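Local atomic coordinates of polysaccharide deacetylase-like protein (Bacillus anthracis, PDB entry 4V33), a protein that probably acts as a zinc-dependent polysaccharide deacetylase and is required for osmotic stability and maintenance of cell shape. Residues A[226-238]-A[257-269]. Sequence-based numbering, arbitrary orientation.
Sequences FKPVATEYMIVNN and GIFSMQSHTATHA. With ZN (zinc ion), chain D; EDO (1,2-ethanediol), chain G.
Ala230, Glu232 and Met234 each donate and accept a backbone hydrogen bond across to residues 258-264, joining strands 230-234 and 259-263 in parallel. Ala230 N bonds to Ile258 O and Ala230 O receives Ser260 N; Glu232 repeats the pattern with Ser260 O and Gln262 N, and Met234 with Gln262 O and His264 N. The last of these is bent: His264 N sits 2.8 Å from Met234 O but lies above the carbonyl plane. Beyond the strands, the 3-10 segment 236-238 takes over: Val236 N donates to Thr265 O and Asn237 N, at 3.0 Å, reaches a lone pair of Ala266 O.

On the face carrying Thr231 and Ser260, a water donates to Ser260 OG (2.9 Å) and is also hydrogen-bonded to Thr231 OG1 (2.8 Å). Ser260 OG also accepts Gln262 NE2 and is hydrogen-bonded to Glu188 OE2, while Gln262 OE1 takes backbone N-H groups of Ile297 and Ala298. On the reverse face, Glu232 CG lies alongside Met261 SD (3.6 Å), near helix 247-255, the crossover of this beta-alpha-beta unit.

Zinc is held by His264 NE2 at 2.2 Å and His268 NE2 at 2.1 Å, together with Asp206 and a water. With CG anti to the main-chain N (chi1 -153°), the His264 ring gives ND1 to Ala300 O, a second-shell bond that fixes its rotation. Ile235 CD1 packs 3.6 Å from His268 CD2. Thr265 OG1 accepts Ala269 N, closing the loop that carries His268. Backbone bonds thus continue from the sheet to Ala266, while His268 meets residues 226-238 through Ile235; this is consistent with a preorganised zinc site.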
ATOM      1  N   PHE A 226       4.901  -5.142  16.008  1.00 25.44           N
ATOM      2  CA  PHE A 226       4.017  -5.491  14.895  1.00 21.19           C
ATOM      3  C   PHE A 226       2.639  -4.846  15.062  1.00 21.35           C
ATOM      4  O   PHE A 226       1.919  -5.155  16.010  1.00 22.09           O
ATOM      5  CB  PHE A 226       3.899  -7.016  14.819  1.00 21.22           C
ATOM      6  CG  PHE A 226       3.187  -7.531  13.597  1.00 19.22           C
ATOM      7  CD1 PHE A 226       3.692  -7.304  12.326  1.00 20.15           C
ATOM      8  CD2 PHE A 226       2.036  -8.296  13.725  1.00 20.27           C
ATOM      9  CE1 PHE A 226       3.033  -7.800  11.197  1.00 18.77           C
ATOM     10  CE2 PHE A 226       1.381  -8.799  12.607  1.00 18.97           C
ATOM     11  CZ  PHE A 226       1.886  -8.554  11.342  1.00 20.18           C
ATOM     12  N   LYS A 227       2.288  -3.945  14.145  1.00 20.66           N
ATOM     13  CA  LYS A 227       1.009  -3.234  14.187  1.00 22.20           C
ATOM     14  C   LYS A 227       0.179  -3.607  12.967  1.00 20.54           C
ATOM     15  O   LYS A 227       0.175  -2.897  11.961  1.00 21.95           O
ATOM     16  CB  LYS A 227       1.232  -1.720  14.213  1.00 23.93           C
ATOM     17  CG  LYS A 227       2.159  -1.245  15.314  1.00 27.28           C
ATOM     18  CD  LYS A 227       1.668  -1.668  16.686  1.00 30.89           C
ATOM     19  CE  LYS A 227       2.508  -1.017  17.781  1.00 41.00           C
ATOM     20  NZ  LYS A 227       2.103  -1.468  19.141  1.00 42.04           N
ATOM     21  N   PRO A 228      -0.524  -4.743  13.040  1.00 17.78           N
ATOM     22  CA  PRO A 228      -1.225  -5.203  11.843  1.00 16.41           C
ATOM     23  C   PRO A 228      -2.493  -4.417  11.569  1.00 16.58           C
ATOM     24  O   PRO A 228      -3.183  -3.978  12.494  1.00 18.20           O
ATOM     25  CB  PRO A 228      -1.584  -6.650  12.188  1.00 16.77           C
ATOM     26  CG  PRO A 228      -1.740  -6.625  13.695  1.00 16.69           C
ATOM     27  CD  PRO A 228      -0.684  -5.665  14.179  1.00 19.74           C
ATOM     28  N   VAL A 229      -2.767  -4.230  10.282  1.00 15.50           N
ATOM     29  CA  VAL A 229      -4.047  -3.705   9.819  1.00 14.94           C
ATOM     30  C   VAL A 229      -4.479  -4.505   8.598  1.00 14.96           C
ATOM     31  O   VAL A 229      -3.670  -5.204   7.984  1.00 15.32           O
ATOM     32  CB  VAL A 229      -3.980  -2.204   9.457  1.00 14.87           C
ATOM     33  CG1 VAL A 229      -3.728  -1.360  10.703  1.00 16.72           C
ATOM     34  CG2 VAL A 229      -2.920  -1.955   8.399  1.00 17.50           C
ATOM     35  N   ALA A 230      -5.759  -4.417   8.246  1.00 14.00           N
ATOM     36  CA  ALA A 230      -6.272  -5.125   7.085  1.00 13.41           C
ATOM     37  C   ALA A 230      -7.547  -4.472   6.590  1.00 12.98           C
ATOM     38  O   ALA A 230      -8.180  -3.705   7.316  1.00 14.91           O
ATOM     39  CB  ALA A 230      -6.546  -6.605   7.432  1.00 14.57           C
ATOM     40  N   THR A 231      -7.909  -4.784   5.350  1.00 12.77           N
ATOM     41  CA  THR A 231      -9.127  -4.258   4.730  1.00 12.28           C
ATOM     42  C   THR A 231     -10.152  -5.378   4.581  1.00 13.32           C
ATOM     43  O   THR A 231      -9.827  -6.466   4.111  1.00 13.43           O
ATOM     44  CB  THR A 231      -8.820  -3.699   3.334  1.00 12.39           C
ATOM     45  OG1 THR A 231      -7.896  -2.608   3.453  1.00 14.25           O
ATOM     46  CG2 THR A 231     -10.091  -3.211   2.643  1.00 13.92           C
ATOM     47  N   GLU A 232     -11.388  -5.106   4.993  1.00 12.51           N
ATOM     48  CA  GLU A 232     -12.487  -6.032   4.781  1.00 14.46           C
ATOM     49  C   GLU A 232     -13.406  -5.391   3.761  1.00 13.54           C
ATOM     50  O   GLU A 232     -13.864  -4.270   3.968  1.00 15.58           O
ATOM     51  CB  GLU A 232     -13.260  -6.246   6.084  1.00 14.74           C
ATOM     52  CG  GLU A 232     -14.516  -7.110   5.921  1.00 15.30           C
ATOM     53  CD  GLU A 232     -14.169  -8.558   5.670  1.00 16.11           C
ATOM     54  OE1 GLU A 232     -13.533  -9.162   6.567  1.00 16.13           O
ATOM     55  OE2 GLU A 232     -14.507  -9.080   4.581  1.00 17.14           O
ATOM     56  N   TYR A 233     -13.659  -6.085   2.657  1.00 12.05           N
ATOM     57  CA  TYR A 233     -14.608  -5.592   1.670  1.00 11.96           C
ATOM     58  C   TYR A 233     -15.955  -6.259   1.929  1.00 12.55           C
ATOM     59  O   TYR A 233     -16.154  -7.425   1.612  1.00 13.75           O
ATOM     60  CB  TYR A 233     -14.133  -5.926   0.266  1.00 13.44           C
ATOM     61  CG  TYR A 233     -12.864  -5.245  -0.223  1.00 13.04           C
ATOM     62  CD1 TYR A 233     -12.853  -3.892  -0.552  1.00 13.21           C
ATOM     63  CD2 TYR A 233     -11.697  -5.981  -0.424  1.00 13.72           C
ATOM     64  CE1 TYR A 233     -11.701  -3.280  -1.050  1.00 14.37           C
ATOM     65  CE2 TYR A 233     -10.547  -5.387  -0.922  1.00 14.62           C
ATOM     66  CZ  TYR A 233     -10.564  -4.045  -1.246  1.00 14.68           C
ATOM     67  OH  TYR A 233      -9.434  -3.460  -1.756  1.00 15.16           O
ATOM     68  N   MET A 234     -16.879  -5.500   2.509  1.00 13.60           N
ATOM     69  CA  MET A 234     -18.143  -6.029   3.007  1.00 13.77           C
ATOM     70  C   MET A 234     -19.238  -5.991   1.949  1.00 13.45           C
ATOM     71  O   MET A 234     -19.457  -4.950   1.317  1.00 14.86           O
ATOM     72  CB  MET A 234     -18.585  -5.172   4.202  1.00 16.33           C
ATOM     73  CG  MET A 234     -19.881  -5.613   4.864  1.00 15.19           C
ATOM     74  SD  MET A 234     -19.559  -7.004   5.969  1.00 16.04           S
ATOM     75  CE  MET A 234     -20.963  -8.064   5.593  1.00 16.31           C
ATOM     76  N   ILE A 235     -19.925  -7.116   1.742  1.00 13.26           N
ATOM     77  CA  ILE A 235     -21.164  -7.097   0.966  1.00 13.43           C
ATOM     78  C   ILE A 235     -22.177  -6.398   1.860  1.00 12.46           C
ATOM     79  O   ILE A 235     -22.610  -6.956   2.864  1.00 14.75           O
ATOM     80  CB  ILE A 235     -21.634  -8.517   0.593  1.00 11.24           C
ATOM     81  CG1 ILE A 235     -20.615  -9.163  -0.352  1.00 12.99           C
ATOM     82  CG2 ILE A 235     -23.015  -8.457  -0.093  1.00 12.14           C
ATOM     83  CD1 ILE A 235     -20.802 -10.678  -0.497  1.00 13.30           C
ATOM     84  N   VAL A 236     -22.526  -5.152   1.532  1.00 13.25           N
ATOM     85  CA  VAL A 236     -23.135  -4.288   2.533  1.00 14.83           C
ATOM     86  C   VAL A 236     -24.522  -4.770   2.978  1.00 14.41           C
ATOM     87  O   VAL A 236     -24.879  -4.680   4.155  1.00 15.89           O
ATOM     88  CB  VAL A 236     -23.133  -2.812   2.078  1.00 15.10           C
ATOM     89  CG1 VAL A 236     -23.775  -1.917   3.128  1.00 18.35           C
ATOM     90  CG2 VAL A 236     -21.691  -2.354   1.802  1.00 17.70           C
ATOM     91  N   ASN A 237     -25.295  -5.337   2.058  1.00 14.12           N
ATOM     92  CA  ASN A 237     -26.615  -5.831   2.440  1.00 15.03           C
ATOM     93  C   ASN A 237     -26.579  -7.037   3.370  1.00 13.91           C
ATOM     94  O   ASN A 237     -27.602  -7.412   3.941  1.00 16.42           O
ATOM     95  CB  ASN A 237     -27.467  -6.143   1.207  1.00 15.18           C
ATOM     96  CG  ASN A 237     -27.942  -4.895   0.509  1.00 18.19           C
ATOM     97  OD1 ASN A 237     -27.531  -3.781   0.853  1.00 17.80           O
ATOM     98  ND2 ASN A 237     -28.822  -5.063  -0.474  1.00 16.50           N
ATOM     99  N   ASN A 238     -25.398  -7.635   3.522  1.00 13.66           N
ATOM    100  CA  ASN A 238     -25.239  -8.803   4.380  1.00 13.81           C
ATOM    101  C   ASN A 238     -24.863  -8.495   5.821  1.00 15.38           C
ATOM    102  O   ASN A 238     -24.720  -9.412   6.615  1.00 15.34           O
ATOM    103  CB  ASN A 238     -24.201  -9.767   3.807  1.00 12.42           C
ATOM    104  CG  ASN A 238     -24.737 -10.569   2.631  1.00 12.65           C
ATOM    105  OD1 ASN A 238     -25.946 -10.648   2.423  1.00 15.71           O
ATOM    106  ND2 ASN A 238     -23.835 -11.188   1.879  1.00 14.09           N
ATOM    107  N   GLY A 257      -8.700  -0.579  15.741  1.00 23.90           N
ATOM    108  CA  GLY A 257      -7.690   0.057  14.919  1.00 23.75           C
ATOM    109  C   GLY A 257      -7.101  -0.875  13.876  1.00 23.77           C
ATOM    110  O   GLY A 257      -6.265  -0.463  13.075  1.00 24.79           O
ATOM    111  N   ILE A 258      -7.532  -2.133  13.878  1.00 17.99           N
ATOM    112  CA  ILE A 258      -6.972  -3.116  12.956  1.00 18.43           C
ATOM    113  C   ILE A 258      -7.647  -3.081  11.586  1.00 17.79           C
ATOM    114  O   ILE A 258      -6.978  -3.122  10.561  1.00 17.90           O
ATOM    115  CB  ILE A 258      -6.997  -4.554  13.553  1.00 17.07           C
ATOM    116  CG1 ILE A 258      -6.097  -4.614  14.795  1.00 20.55           C
ATOM    117  CG2 ILE A 258      -6.533  -5.586  12.525  1.00 17.53           C
ATOM    118  CD1 ILE A 258      -6.151  -5.950  15.529  1.00 24.51           C
ATOM    119  N   PHE A 259      -8.972  -2.993  11.553  1.00 15.61           N
ATOM    120  CA  PHE A 259      -9.656  -3.093  10.275  1.00 16.02           C
ATOM    121  C   PHE A 259     -10.106  -1.781   9.659  1.00 15.45           C
ATOM    122  O   PHE A 259     -10.599  -0.884  10.341  1.00 19.32           O
ATOM    123  CB  PHE A 259     -10.843  -4.051  10.366  1.00 15.98           C
ATOM    124  CG  PHE A 259     -10.462  -5.485  10.179  1.00 15.52           C
ATOM    125  CD1 PHE A 259     -10.036  -6.241  11.255  1.00 17.87           C
ATOM    126  CD2 PHE A 259     -10.505  -6.074   8.920  1.00 15.26           C
ATOM    127  CE1 PHE A 259      -9.660  -7.565  11.089  1.00 17.08           C
ATOM    128  CE2 PHE A 259     -10.129  -7.398   8.746  1.00 16.00           C
ATOM    129  CZ  PHE A 259      -9.713  -8.145   9.841  1.00 15.96           C
ATOM    130  N   SER A 260      -9.917  -1.710   8.348  1.00 14.93           N
ATOM    131  CA  SER A 260     -10.541  -0.692   7.518  1.00 16.28           C
ATOM    132  C   SER A 260     -11.700  -1.386   6.804  1.00 15.21           C
ATOM    133  O   SER A 260     -11.494  -2.352   6.072  1.00 15.02           O
ATOM    134  CB  SER A 260      -9.537  -0.184   6.494  1.00 17.40           C
ATOM    135  OG  SER A 260     -10.134   0.743   5.607  1.00 19.00           O
ATOM    136  N   MET A 261     -12.919  -0.903   7.028  1.00 16.07           N
ATOM    137  CA  MET A 261     -14.109  -1.569   6.503  1.00 15.69           C
ATOM    138  C   MET A 261     -14.548  -0.864   5.230  1.00 14.82           C
ATOM    139  O   MET A 261     -14.955   0.297   5.255  1.00 17.63           O
ATOM    140  CB  MET A 261     -15.226  -1.550   7.551  1.00 21.72           C
ATOM    141  CG  MET A 261     -16.438  -2.418   7.224  1.00 25.83           C
ATOM    142  SD  MET A 261     -16.093  -4.193   7.322  1.00 24.52           S
ATOM    143  CE  MET A 261     -15.057  -4.190   8.750  1.00 14.99           C
ATOM    144  N   GLN A 262     -14.430  -1.567   4.112  1.00 14.28           N
ATOM    145  CA  GLN A 262     -14.653  -0.975   2.805  1.00 13.83           C
ATOM    146  C   GLN A 262     -15.727  -1.768   2.064  1.00 15.19           C
ATOM    147  O   GLN A 262     -16.323  -2.681   2.632  1.00 14.25           O
ATOM    148  CB  GLN A 262     -13.324  -0.917   2.037  1.00 15.24           C
ATOM    149  CG  GLN A 262     -12.232  -0.123   2.788  1.00 13.73           C
ATOM    150  CD  GLN A 262     -12.620   1.337   2.981  1.00 16.58           C
ATOM    151  OE1 GLN A 262     -13.256   1.939   2.112  1.00 17.64           O
ATOM    152  NE2 GLN A 262     -12.251   1.910   4.129  1.00 19.10           N
ATOM    153  N   SER A 263     -15.983  -1.412   0.811  1.00 15.72           N
ATOM    154  CA  SER A 263     -17.171  -1.905   0.107  1.00 14.32           C
ATOM    155  C   SER A 263     -16.935  -3.103  -0.816  1.00 15.44           C
ATOM    156  O   SER A 263     -15.933  -3.158  -1.516  1.00 14.80           O
ATOM    157  CB  SER A 263     -17.762  -0.764  -0.720  1.00 15.95           C
ATOM    158  OG  SER A 263     -18.916  -1.182  -1.438  1.00 16.37           O
ATOM    159  N   HIS A 264     -17.888  -4.033  -0.846  1.00 13.99           N
ATOM    160  CA  HIS A 264     -17.896  -5.095  -1.864  1.00 12.01           C
ATOM    161  C   HIS A 264     -19.213  -5.016  -2.634  1.00 13.58           C
ATOM    162  O   HIS A 264     -19.717  -6.032  -3.102  1.00 15.83           O
ATOM    163  CB  HIS A 264     -17.732  -6.484  -1.218  1.00 12.95           C
ATOM    164  CG  HIS A 264     -17.102  -7.524  -2.106  1.00 15.31           C
ATOM    165  ND1 HIS A 264     -16.503  -7.233  -3.312  1.00 19.05           N
ATOM    166  CD2 HIS A 264     -16.955  -8.861  -1.932  1.00 15.10           C
ATOM    167  CE1 HIS A 264     -16.031  -8.348  -3.851  1.00 19.77           C
ATOM    168  NE2 HIS A 264     -16.299  -9.352  -3.037  1.00 15.27           N
ATOM    169  N   THR A 265     -19.729  -3.790  -2.782  1.00 12.59           N
ATOM    170  CA  THR A 265     -21.059  -3.482  -3.343  1.00 14.49           C
ATOM    171  C   THR A 265     -22.200  -3.862  -2.398  1.00 15.17           C
ATOM    172  O   THR A 265     -21.976  -4.404  -1.317  1.00 16.10           O
ATOM    173  CB  THR A 265     -21.323  -4.068  -4.772  1.00 15.63           C
ATOM    174  OG1 THR A 265     -21.633  -5.464  -4.683  1.00 15.30           O
ATOM    175  CG2 THR A 265     -20.125  -3.841  -5.698  1.00 16.23           C
ATOM    176  N   ALA A 266     -23.429  -3.563  -2.809  1.00 14.60           N
ATOM    177  CA  ALA A 266     -24.583  -3.838  -1.966  1.00 16.35           C
ATOM    178  C   ALA A 266     -24.919  -5.319  -1.935  1.00 15.51           C
ATOM    179  O   ALA A 266     -25.170  -5.883  -0.871  1.00 14.99           O
ATOM    180  CB  ALA A 266     -25.788  -3.048  -2.437  1.00 14.69           C
ATOM    181  N   THR A 267     -24.956  -5.943  -3.111  1.00 16.08           N
ATOM    182  CA  THR A 267     -25.392  -7.334  -3.204  1.00 13.87           C
ATOM    183  C   THR A 267     -24.370  -8.284  -3.828  1.00 15.63           C
ATOM    184  O   THR A 267     -24.720  -9.419  -4.143  1.00 16.79           O
ATOM    185  CB  THR A 267     -26.728  -7.483  -3.982  1.00 18.76           C
ATOM    186  OG1 THR A 267     -26.537  -7.156  -5.370  1.00 18.26           O
ATOM    187  CG2 THR A 267     -27.813  -6.593  -3.383  1.00 18.87           C
ATOM    188  N   HIS A 268     -23.130  -7.829  -3.994  1.00 14.51           N
ATOM    189  CA  HIS A 268     -22.081  -8.610  -4.675  1.00 16.36           C
ATOM    190  C   HIS A 268     -22.465  -8.721  -6.154  1.00 16.24           C
ATOM    191  O   HIS A 268     -22.506  -9.805  -6.739  1.00 16.39           O
ATOM    192  CB  HIS A 268     -21.885  -9.989  -4.024  1.00 14.00           C
ATOM    193  CG  HIS A 268     -20.567 -10.633  -4.319  1.00 15.69           C
ATOM    194  ND1 HIS A 268     -20.433 -11.678  -5.209  1.00 24.41           N
ATOM    195  CD2 HIS A 268     -19.332 -10.410  -3.813  1.00 18.55           C
ATOM    196  CE1 HIS A 268     -19.168 -12.059  -5.250  1.00 25.40           C
ATOM    197  NE2 HIS A 268     -18.481 -11.318  -4.398  1.00 17.92           N
ATOM    198  N   ALA A 269     -22.748  -7.563  -6.741  1.00 20.04           N
ATOM    199  CA  ALA A 269     -23.285  -7.476  -8.092  1.00 23.30           C
ATOM    200  C   ALA A 269     -22.250  -7.754  -9.167  1.00 16.26           C
ATOM    201  O   ALA A 269     -21.091  -7.369  -9.047  1.00 20.22           O
ATOM    202  CB  ALA A 269     -23.887  -6.088  -8.315  1.00 26.75           C
TER
HETATM  203 ZN    ZN D1362     -16.644 -11.464  -3.335  1.00 27.58          ZN
HETATM  204  C1  EDO G1365       4.646  -3.738  11.151  1.00 26.39           C
HETATM  205  O1  EDO G1365       4.106  -2.941  12.208  1.00 24.03           O
HETATM  206  C2  EDO G1365       3.517  -4.472  10.427  1.00 26.27           C
HETATM  207  O2  EDO G1365       2.588  -3.534   9.894  1.00 26.59           O
HETATM  208  O   HOH W   1      -8.534   0.128   3.239  0.98 16.21           O
HETATM  209  O   HOH W   2     -16.496 -13.496  -3.363  0.86 21.34           O